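Local atomic coordinates of 3-methyladenine dna-glycosylase (Archaeoglobus fulgidus, PDB entry 2JHN), a protein that belongs to the HhH-GPD superfamily of base excision DNA repair proteins and joins a helical glycosylase domain to a TATA-box binding protein-like domain. Residues I4-A9 with R56-E61; N103-F108 with F282-F287; A141-R146 with R176-S181. The protein carries 1 engineered substitution. All coordinates share one frame; numbering follows the deposited sequence.

Contact 1: residues I4-A9 with R56-E61; sequences IELKHA and RTIVVE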
loop_
_atom_site.group_PDB
_atom_site.type_symbol
_atom_site.label_atom_id
_atom_site.label_comp_id
_atom_site.label_asym_id
_atom_site.label_seq_id
_atom_site.Cartn_x
_atom_site.Cartn_y
_atom_site.Cartn_z
ATOM N N ILE A 4 5.902 -19.662 4.574
ATOM C CA ILE A 4 5.001 -18.988 5.504
ATOM C C ILE A 4 3.709 -19.796 5.576
ATOM O O ILE A 4 2.950 -19.834 4.612
ATOM C CB ILE A 4 4.653 -17.544 5.032
ATOM C CG1 ILE A 4 5.904 -16.665 4.932
ATOM C CG2 ILE A 4 3.603 -16.897 5.986
ATOM C CD1 ILE A 4 5.621 -15.280 4.342
ATOM N N GLU A 5 3.460 -20.420 6.724
ATOM C CA GLU A 5 2.268 -21.265 6.902
ATOM C C GLU A 5 1.130 -20.489 7.541
ATOM O O GLU A 5 1.301 -19.901 8.601
ATOM C CB GLU A 5 2.609 -22.493 7.751
ATOM C CG GLU A 5 3.740 -23.344 7.182
ATOM C CD GLU A 5 3.378 -24.058 5.886
ATOM O OE1 GLU A 5 2.187 -24.067 5.452
ATOM O OE2 GLU A 5 4.317 -24.632 5.289
ATOM N N LEU A 6 -0.022 -20.496 6.885
ATOM C CA LEU A 6 -1.188 -19.694 7.287
ATOM C C LEU A 6 -2.225 -20.578 7.968
ATOM O O LEU A 6 -2.332 -21.766 7.640
ATOM C CB LEU A 6 -1.834 -19.047 6.062
ATOM C CG LEU A 6 -0.929 -18.341 5.038
ATOM C CD1 LEU A 6 -1.754 -17.796 3.888
ATOM C CD2 LEU A 6 -0.114 -17.269 5.708
ATOM N N LYS A 7 -3.016 -19.994 8.874
ATOM C CA LYS A 7 -4.135 -20.734 9.490
ATOM C C LYS A 7 -5.343 -20.830 8.557
ATOM O O LYS A 7 -6.090 -21.815 8.588
ATOM C CB LYS A 7 -4.522 -20.153 10.864
ATOM C CG LYS A 7 -5.379 -21.101 11.706
ATOM C CD LYS A 7 -5.931 -20.435 12.951
ATOM C CE LYS A 7 -6.957 -21.328 13.634
ATOM N NZ LYS A 7 -7.676 -20.617 14.741
ATOM N N HIS A 8 -5.491 -19.840 7.677
ATOM C CA HIS A 8 -6.643 -19.699 6.795
ATOM C C HIS A 8 -6.178 -19.599 5.324
ATOM O O HIS A 8 -5.083 -19.099 5.071
ATOM C CB HIS A 8 -7.392 -18.435 7.235
ATOM C CG HIS A 8 -8.778 -18.310 6.679
ATOM N ND1 HIS A 8 -9.026 -17.981 5.364
ATOM C CD2 HIS A 8 -9.991 -18.430 7.271
ATOM C CE1 HIS A 8 -10.332 -17.927 5.162
ATOM N NE2 HIS A 8 -10.940 -18.191 6.306
ATOM N N ALA A 9 -6.977 -20.063 4.356
ATOM C CA ALA A 9 -6.615 -19.903 2.928
ATOM C C ALA A 9 -6.567 -18.415 2.538
ATOM O O ALA A 9 -7.295 -17.588 3.102
ATOM C CB ALA A 9 -7.578 -20.650 2.015
ATOM N N ARG A 56 -2.748 -22.329 1.673
ATOM C CA ARG A 56 -2.314 -21.928 3.002
ATOM C C ARG A 56 -0.804 -21.832 3.194
ATOM O O ARG A 56 -0.337 -21.720 4.325
ATOM C CB ARG A 56 -2.892 -22.863 4.072
ATOM C CG ARG A 56 -4.398 -22.842 4.120
ATOM C CD ARG A 56 -4.965 -23.639 5.279
ATOM N NE ARG A 56 -6.405 -23.776 5.069
ATOM C CZ ARG A 56 -7.269 -24.256 5.957
ATOM N NH1 ARG A 56 -6.859 -24.667 7.156
ATOM N NH2 ARG A 56 -8.557 -24.316 5.637
ATOM N N THR A 57 -0.043 -21.855 2.102
ATOM C CA THR A 57 1.415 -21.847 2.209
ATOM C C THR A 57 2.013 -20.935 1.169
ATOM O O THR A 57 1.840 -21.162 -0.020
ATOM C CB THR A 57 2.024 -23.267 2.019
ATOM O OG1 THR A 57 1.454 -24.155 2.974
ATOM C CG2 THR A 57 3.547 -23.235 2.207
ATOM N N ILE A 58 2.738 -19.919 1.629
ATOM C CA ILE A 58 3.440 -19.015 0.727
ATOM C C ILE A 58 4.938 -19.330 0.817
ATOM O O ILE A 58 5.539 -19.281 1.887
ATOM C CB ILE A 58 3.173 -17.497 1.080
ATOM C CG1 ILE A 58 1.662 -17.173 1.102
ATOM C CG2 ILE A 58 3.965 -16.553 0.142
ATOM C CD1 ILE A 58 0.860 -17.539 -0.176
ATOM N N VAL A 59 5.516 -19.668 -0.323
ATOM C CA VAL A 59 6.959 -19.842 -0.422
ATOM C C VAL A 59 7.651 -18.491 -0.626
ATOM O O VAL A 59 7.181 -17.657 -1.413
ATOM C CB VAL A 59 7.308 -20.807 -1.564
ATOM C CG1 VAL A 59 8.858 -20.941 -1.739
ATOM C CG2 VAL A 59 6.655 -22.157 -1.298
ATOM N N VAL A 60 8.747 -18.299 0.100
ATOM C CA VAL A 60 9.661 -17.154 -0.088
ATOM C C VAL A 60 11.059 -17.637 -0.520
ATOM O O VAL A 60 11.612 -18.582 0.049
ATOM C CB VAL A 60 9.780 -16.277 1.184
ATOM C CG1 VAL A 60 10.618 -15.018 0.893
ATOM C CG2 VAL A 60 8.383 -15.862 1.717
ATOM N N GLU A 61 11.591 -16.992 -1.545
ATOM C CA GLU A 61 12.987 -17.174 -1.937
ATOM C C GLU A 61 13.681 -15.817 -1.971
ATOM O O GLU A 61 13.044 -14.774 -2.208
ATOM C CB GLU A 61 13.065 -17.828 -3.313
ATOM C CG GLU A 61 12.438 -19.215 -3.400
ATOM C CD GLU A 61 12.641 -19.855 -4.767
ATOM O OE1 GLU A 61 13.802 -19.940 -5.225
ATOM O OE2 GLU A 61 11.648 -20.278 -5.388
HETATM O O HOH W 1 -3.571 -24.207 8.148
#
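Glu5 holds CG beside its own backbone N (chi1 -57°) and bends at the next bond (chi2 -68°), which turns CD toward Thr57. The two side chains then lie next to each other, pointing the same way. Thr57 OG1 donates a hydrogen bond to Glu5 OE1 at 2.6 Å, reaching the syn side of the carboxylate 25° out of its plane, while Thr57 CG2 packs against Glu5 OE2. These residues form a non-hydrogen-bonded pair of an antiparallel ladder. Ile4 and Ile58 make the adjoining hydrogen-bonded pair, with Ile4 N to Ile58 O at 2.7 Å and Ile58 N to Ile4 O at 3.0 Å. The ladder joins edge strand 2-5 to strand 57-62 in the five-stranded sheet of the TATA-box binding protein-like domain. Ile4 CD1 meets Val60 CG2 at 3.9 Å on the sheet face covered by Trp69 of helix 69-80. Past the strand, Leu6 N bonds to Arg56 O at 2.9 Å. The extended Arg56 chain runs alongside the loop of residues 6-9, its CG 3.8 Å from Ala9 N. Lys7 O sits over a guanidinium face without a hydrogen bond, and a water in the guanidinium plane donates to Leu6 O and weakly accepts from NH1.

Contact 2: residues N103-F108 with F282-F287; sequences NRFYGF and FLYDRF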
loop_
_atom_site.group_PDB
_atom_site.type_symbol
_atom_site.label_atom_id
_atom_site.label_comp_id
_atom_site.label_asym_id
_atom_site.label_seq_id
_atom_site.Cartn_x
_atom_site.Cartn_y
_atom_site.Cartn_z
ATOM N N ASN A 103 -17.879 -11.242 -0.400
ATOM C CA ASN A 103 -18.127 -12.296 -1.378
ATOM C C ASN A 103 -17.597 -11.964 -2.775
ATOM O O ASN A 103 -17.046 -12.846 -3.448
ATOM C CB ASN A 103 -19.614 -12.678 -1.394
ATOM C CG ASN A 103 -20.034 -13.450 -0.120
ATOM O OD1 ASN A 103 -19.242 -14.205 0.455
ATOM N ND2 ASN A 103 -21.268 -13.253 0.318
ATOM N N ARG A 104 -17.718 -10.701 -3.187
ATOM C CA ARG A 104 -17.180 -10.256 -4.467
ATOM C C ARG A 104 -15.664 -10.476 -4.526
ATOM O O ARG A 104 -15.152 -10.898 -5.559
ATOM C CB ARG A 104 -17.534 -8.791 -4.775
ATOM C CG ARG A 104 -16.998 -8.304 -6.142
ATOM C CD ARG A 104 -17.603 -6.971 -6.605
ATOM N NE ARG A 104 -19.028 -7.093 -6.934
ATOM C CZ ARG A 104 -19.492 -7.471 -8.124
ATOM N NH1 ARG A 104 -18.650 -7.777 -9.115
ATOM N NH2 ARG A 104 -20.806 -7.573 -8.315
ATOM N N PHE A 105 -14.960 -10.186 -3.420
ATOM C CA PHE A 105 -13.498 -10.357 -3.387
ATOM C C PHE A 105 -13.084 -11.450 -2.385
ATOM O O PHE A 105 -12.116 -11.306 -1.624
ATOM C CB PHE A 105 -12.804 -9.003 -3.139
ATOM C CG PHE A 105 -13.204 -7.936 -4.130
ATOM C CD1 PHE A 105 -12.782 -8.001 -5.475
ATOM C CD2 PHE A 105 -14.056 -6.892 -3.747
ATOM C CE1 PHE A 105 -13.180 -7.021 -6.403
ATOM C CE2 PHE A 105 -14.452 -5.904 -4.656
ATOM C CZ PHE A 105 -14.022 -5.954 -5.992
ATOM N N TYR A 106 -13.792 -12.576 -2.421
ATOM C CA TYR A 106 -13.600 -13.585 -1.375
ATOM C C TYR A 106 -12.200 -14.195 -1.392
ATOM O O TYR A 106 -11.717 -14.600 -2.444
ATOM C CB TYR A 106 -14.665 -14.708 -1.396
ATOM C CG TYR A 106 -14.431 -15.619 -0.199
ATOM C CD1 TYR A 106 -14.766 -15.198 1.102
ATOM C CD2 TYR A 106 -13.780 -16.858 -0.352
ATOM C CE1 TYR A 106 -14.511 -16.011 2.217
ATOM C CE2 TYR A 106 -13.507 -17.685 0.771
ATOM C CZ TYR A 106 -13.880 -17.249 2.039
ATOM O OH TYR A 106 -13.624 -18.049 3.131
ATOM N N GLY A 107 -11.548 -14.237 -0.229
ATOM C CA GLY A 107 -10.196 -14.795 -0.130
ATOM C C GLY A 107 -9.124 -13.724 -0.146
ATOM O O GLY A 107 -7.937 -14.022 0.034
ATOM N N PHE A 108 -9.539 -12.476 -0.344
ATOM C CA PHE A 108 -8.610 -11.347 -0.215
ATOM C C PHE A 108 -8.047 -11.205 1.199
ATOM O O PHE A 108 -6.905 -10.745 1.350
ATOM C CB PHE A 108 -9.217 -10.039 -0.731
ATOM C CG PHE A 108 -8.250 -8.865 -0.723
ATOM C CD1 PHE A 108 -7.386 -8.639 -1.809
ATOM C CD2 PHE A 108 -8.192 -7.996 0.373
ATOM C CE1 PHE A 108 -6.493 -7.537 -1.823
ATOM C CE2 PHE A 108 -7.270 -6.905 0.387
ATOM C CZ PHE A 108 -6.438 -6.670 -0.738
ATOM N N PHE A 282 -11.333 0.098 -2.162
ATOM C CA PHE A 282 -10.461 0.405 -3.310
ATOM C C PHE A 282 -10.720 -0.595 -4.449
ATOM O O PHE A 282 -10.829 -0.204 -5.611
ATOM C CB PHE A 282 -8.968 0.334 -2.955
ATOM C CG PHE A 282 -8.471 1.462 -2.059
ATOM C CD1 PHE A 282 -8.985 2.766 -2.149
ATOM C CD2 PHE A 282 -7.455 1.200 -1.150
ATOM C CE1 PHE A 282 -8.470 3.806 -1.291
ATOM C CE2 PHE A 282 -6.935 2.202 -0.315
ATOM C CZ PHE A 282 -7.460 3.507 -0.391
ATOM N N LEU A 283 -10.788 -1.881 -4.123
ATOM C CA LEU A 283 -11.055 -2.892 -5.155
ATOM C C LEU A 283 -12.414 -2.636 -5.833
ATOM O O LEU A 283 -12.531 -2.733 -7.041
ATOM C CB LEU A 283 -11.035 -4.297 -4.557
ATOM C CG LEU A 283 -9.686 -4.831 -4.082
ATOM C CD1 LEU A 283 -9.901 -6.056 -3.209
ATOM C CD2 LEU A 283 -8.811 -5.124 -5.290
ATOM N N TYR A 284 -13.425 -2.337 -5.021
ATOM C CA TYR A 284 -14.805 -2.074 -5.463
ATOM C C TYR A 284 -14.845 -0.873 -6.390
ATOM O O TYR A 284 -15.448 -0.915 -7.473
ATOM C CB TYR A 284 -15.684 -1.827 -4.234
ATOM C CG TYR A 284 -17.159 -1.836 -4.517
ATOM C CD1 TYR A 284 -17.815 -3.022 -4.823
ATOM C CD2 TYR A 284 -17.898 -0.672 -4.466
ATOM C CE1 TYR A 284 -19.167 -3.036 -5.075
ATOM C CE2 TYR A 284 -19.261 -0.676 -4.712
ATOM C CZ TYR A 284 -19.884 -1.864 -5.015
ATOM O OH TYR A 284 -21.230 -1.881 -5.280
ATOM N N ASP A 285 -14.181 0.200 -5.978
ATOM C CA ASP A 285 -14.087 1.397 -6.809
ATOM C C ASP A 285 -13.351 1.148 -8.131
ATOM O O ASP A 285 -13.748 1.687 -9.176
ATOM C CB ASP A 285 -13.411 2.538 -6.047
ATOM C CG ASP A 285 -13.423 3.860 -6.842
ATOM O OD1 ASP A 285 -14.531 4.334 -7.246
ATOM O OD2 ASP A 285 -12.317 4.407 -7.057
ATOM N N ARG A 286 -12.290 0.347 -8.091
ATOM C CA ARG A 286 -11.497 0.058 -9.290
ATOM C C ARG A 286 -12.219 -0.938 -10.208
ATOM O O ARG A 286 -12.156 -0.790 -11.439
ATOM C CB ARG A 286 -10.141 -0.545 -8.926
ATOM C CG ARG A 286 -9.119 0.412 -8.315
ATOM C CD ARG A 286 -7.860 -0.383 -7.957
ATOM N NE ARG A 286 -6.948 0.273 -7.008
ATOM C CZ ARG A 286 -6.058 -0.409 -6.297
ATOM N NH1 ARG A 286 -6.003 -1.734 -6.442
ATOM N NH2 ARG A 286 -5.236 0.217 -5.456
ATOM N N PHE A 287 -12.885 -1.931 -9.606
ATOM C CA PHE A 287 -13.371 -3.132 -10.328
ATOM C C PHE A 287 -14.887 -3.292 -10.473
ATOM O O PHE A 287 -15.364 -4.219 -11.147
ATOM C CB PHE A 287 -12.804 -4.410 -9.707
ATOM C CG PHE A 287 -11.330 -4.567 -9.903
ATOM C CD1 PHE A 287 -10.765 -4.416 -11.168
ATOM C CD2 PHE A 287 -10.507 -4.868 -8.832
ATOM C CE1 PHE A 287 -9.393 -4.564 -11.365
ATOM C CE2 PHE A 287 -9.130 -5.018 -9.010
ATOM C CZ PHE A 287 -8.573 -4.867 -10.278
#
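A type II beta turn directly after helix 96-104 presents its first and last residues, Phe105 and Phe108, to Leu283 near the C-terminal end of helix 274-287. Gly107 takes the positive-phi position of the turn, and Phe108 N bonds back to Phe105 O at 3.1 Å. Leu283 touches both rings through different atoms. Its CB stands over the centre of the Phe105 ring, 3.7 Å from the centroid and 13° off the normal, as the two side chains slide past each other in opposite directions. CG anti to the backbone N (chi1 -175°) carries the Phe108 ring out toward Leu283, whose CD1 meets it tip to tip, 4.0 Å from the ring centroid and displaced toward the rim. The opposite face of Phe105 is covered by Arg104 CG, 3.7 Å above the ring plane, which leaves the ring sandwiched between two aliphatic groups. Around its rim, Phe105 CZ approaches Phe287 CB at 4.2 Å, and CE2 meets the edge of the Tyr284 ring, where Arg104 CD also lies. Tyr284 continues the packing onto helix 241-251, and Phe108 meets Tyr280 edge-to-face. No hydrogen bond joins the two segments; what holds them against each other directly is CH-pi and other apolar contact.

Contact 3: residues A141-R146 with R176-S181; sequences AKIVGR and RECGLS. With MBO (mercuribenzoic acid), chain C.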
loop_
_atom_site.group_PDB
_atom_site.type_symbol
_atom_site.label_atom_id
_atom_site.label_comp_id
_atom_site.label_asym_id
_atom_site.label_seq_id
_atom_site.Cartn_x
_atom_site.Cartn_y
_atom_site.Cartn_z
ATOM N N ALA A 141 7.436 4.230 -11.012
ATOM C CA ALA A 141 8.302 3.384 -11.839
ATOM C C ALA A 141 9.484 4.165 -12.457
ATOM O O ALA A 141 10.589 3.643 -12.520
ATOM C CB ALA A 141 7.498 2.643 -12.888
ATOM N N LYS A 142 9.258 5.413 -12.856
ATOM C CA LYS A 142 10.334 6.266 -13.386
ATOM C C LYS A 142 11.387 6.499 -12.305
ATOM O O LYS A 142 12.588 6.327 -12.521
ATOM C CB LYS A 142 9.773 7.607 -13.858
ATOM C CG LYS A 142 8.773 7.532 -15.002
ATOM C CD LYS A 142 9.475 7.902 -16.296
ATOM C CE LYS A 142 8.505 7.955 -17.447
ATOM N NZ LYS A 142 9.224 7.535 -18.682
ATOM N N ILE A 143 10.921 6.844 -11.115
ATOM C CA ILE A 143 11.824 7.137 -10.006
ATOM C C ILE A 143 12.588 5.893 -9.521
ATOM O O ILE A 143 13.769 5.968 -9.143
ATOM C CB ILE A 143 11.028 7.829 -8.880
ATOM C CG1 ILE A 143 10.544 9.208 -9.360
ATOM C CG2 ILE A 143 11.862 7.958 -7.621
ATOM C CD1 ILE A 143 11.646 10.198 -9.507
ATOM N N VAL A 144 11.907 4.743 -9.504
ATOM C CA VAL A 144 12.526 3.482 -9.118
ATOM C C VAL A 144 13.599 3.109 -10.150
ATOM O O VAL A 144 14.674 2.644 -9.795
ATOM C CB VAL A 144 11.444 2.366 -9.030
ATOM C CG1 VAL A 144 12.056 0.944 -8.939
ATOM C CG2 VAL A 144 10.564 2.667 -7.841
ATOM N N GLY A 145 13.275 3.315 -11.416
ATOM C CA GLY A 145 14.174 2.905 -12.505
ATOM C C GLY A 145 15.492 3.659 -12.385
ATOM O O GLY A 145 16.587 3.074 -12.494
ATOM N N ARG A 146 15.403 4.950 -12.109
ATOM C CA ARG A 146 16.613 5.777 -12.118
ATOM C C ARG A 146 17.348 5.850 -10.777
ATOM O O ARG A 146 18.589 5.948 -10.732
ATOM C CB ARG A 146 16.286 7.171 -12.632
ATOM C CG ARG A 146 17.534 8.078 -12.743
ATOM C CD ARG A 146 17.241 9.254 -13.644
ATOM N NE ARG A 146 17.055 8.802 -15.015
ATOM C CZ ARG A 146 16.471 9.515 -15.975
ATOM N NH1 ARG A 146 16.024 10.751 -15.733
ATOM N NH2 ARG A 146 16.353 8.989 -17.193
ATOM N N ARG A 176 12.051 16.137 -10.828
ATOM C CA ARG A 176 11.297 16.854 -11.871
ATOM C C ARG A 176 11.549 16.226 -13.228
ATOM O O ARG A 176 10.638 16.113 -14.036
ATOM C CB ARG A 176 11.638 18.354 -11.935
ATOM C CG ARG A 176 11.302 19.149 -10.673
ATOM C CD ARG A 176 11.577 20.626 -10.876
ATOM N NE ARG A 176 10.693 21.163 -11.904
ATOM C CZ ARG A 176 10.898 22.313 -12.543
ATOM N NH1 ARG A 176 11.977 23.054 -12.280
ATOM N NH2 ARG A 176 10.026 22.717 -13.462
ATOM N N GLU A 177 12.795 15.825 -13.472
ATOM C CA GLU A 177 13.166 15.157 -14.716
ATOM C C GLU A 177 12.377 13.875 -14.955
ATOM O O GLU A 177 12.012 13.563 -16.082
ATOM C CB GLU A 177 14.667 14.892 -14.747
ATOM C CG GLU A 177 15.467 16.184 -14.909
ATOM C CD GLU A 177 16.991 16.002 -14.819
ATOM O OE1 GLU A 177 17.510 14.848 -14.689
ATOM O OE2 GLU A 177 17.667 17.053 -14.881
ATOM N N CYS A 178 12.068 13.160 -13.876
ATOM C CA CYS A 178 11.328 11.908 -13.978
ATOM C C CYS A 178 9.814 12.158 -14.165
ATOM O O CYS A 178 9.058 11.221 -14.421
ATOM C CB CYS A 178 11.589 11.035 -12.739
ATOM S SG CYS A 178 13.280 10.308 -12.614
ATOM N N GLY A 179 9.388 13.412 -14.050
ATOM C CA GLY A 179 7.987 13.799 -14.304
ATOM C C GLY A 179 7.255 14.523 -13.180
ATOM O O GLY A 179 6.132 15.004 -13.370
ATOM N N LEU A 180 7.868 14.593 -12.003
ATOM C CA LEU A 180 7.245 15.244 -10.840
ATOM C C LEU A 180 7.210 16.763 -10.940
ATOM O O LEU A 180 8.192 17.396 -11.341
ATOM C CB LEU A 180 7.937 14.836 -9.524
ATOM C CG LEU A 180 7.587 13.514 -8.832
ATOM C CD1 LEU A 180 8.047 12.336 -9.647
ATOM C CD2 LEU A 180 8.254 13.481 -7.468
ATOM N N SER A 181 6.068 17.334 -10.566
ATOM C CA SER A 181 5.899 18.772 -10.439
ATOM C C SER A 181 6.944 19.296 -9.477
ATOM O O SER A 181 7.414 18.566 -8.605
ATOM C CB SER A 181 4.497 19.109 -9.906
ATOM O OG SER A 181 4.459 19.116 -8.481
HETATM HG HG MBO C . 13.277 8.817 -14.404
HETATM C CE1 MBO C . 13.308 7.305 -16.106
HETATM C CE2 MBO C . 13.016 7.736 -17.392
HETATM C CE3 MBO C . 13.043 6.802 -18.419
HETATM C CE4 MBO C . 13.342 5.469 -18.147
HETATM C CE5 MBO C . 13.641 5.053 -16.851
HETATM C CE6 MBO C . 13.625 5.981 -15.816
HETATM C CZ MBO C . 13.355 4.473 -19.264
HETATM O OZ1 MBO C . 13.754 3.319 -19.039
HETATM O OZ2 MBO C . 12.944 4.819 -20.387
HETATM O O HOH W 2 16.581 12.532 -13.238
#
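The Arg146 guanidinium carries the mercury of mercuribenzoic acid over one face, 3.5 Å above its plane and offset toward the rim, and that mercury is bound by Cys178 SG across the contact at 2.3 Å. In the guanidinium plane, at the edge, a water accepts from Arg146 NH1 at 3.1 Å and donates to Glu177 OE1 at 2.9 Å. The same edge region faces Glu177 CB. The water bridges the two groups, and their opposite charges, with NH1 and OE1 too far apart for a salt bridge, probably attract weakly. Arg146 NH2 comes close to CE1 and CE2 of the ligand ring. Lys142 O approaches the mercury at 3.2 Å, while Lys142 CB rests 3.7 Å from Cys178 O and CD lies against the ligand ring. With SG beside its backbone N (chi1 -71°), Cys178 points its sulfur at the mercury. Lys142, Arg146 and Cys178 thus form the mercuribenzoic acid pocket, in the HhH-GPD part of the protein. Away from the mercury, the apolar side chains pack tightly: Ile143 CD1 is only 3.3 Å from Cys178 CB, and Ile143 CG1 meets Leu180 CD1 at 4.0 Å, the two side chains crossing at about a right angle. Gly179, with positive phi, forms a Schellman motif with two bonds back into the last turn of helix 164-177, and Ser181 N-caps helix 182-192. The contact sets helix 133-147 against the bend between those two helices, and Leu180 extends the apolar layer to Leu139, Leu175 and Ile188.

Contact 1 closes within the N-terminal TATA-box binding protein-like domain before the other two begin. Contact 2 then ties the end of helix 96-104 and its turn to helix 274-287, bridging 173 residues that include both segments of contact 3. Contact 3 lies within the HhH-GPD part of the chain. Contacts 1 and 2, with centres 21 Å apart, touch where His8 CE1 packs against Tyr106 OH at 3.9 Å, which brings the loop after strand 2-5 against the turn after helix 96-104. Contact 3 stands apart, its centre 35 Å from that of contact 1, across the centre of the chain, and 30 Å from that of contact 2. Its nearest atoms are about 17 Å from contact 1 and about 14 Å from contact 2, so it touches neither.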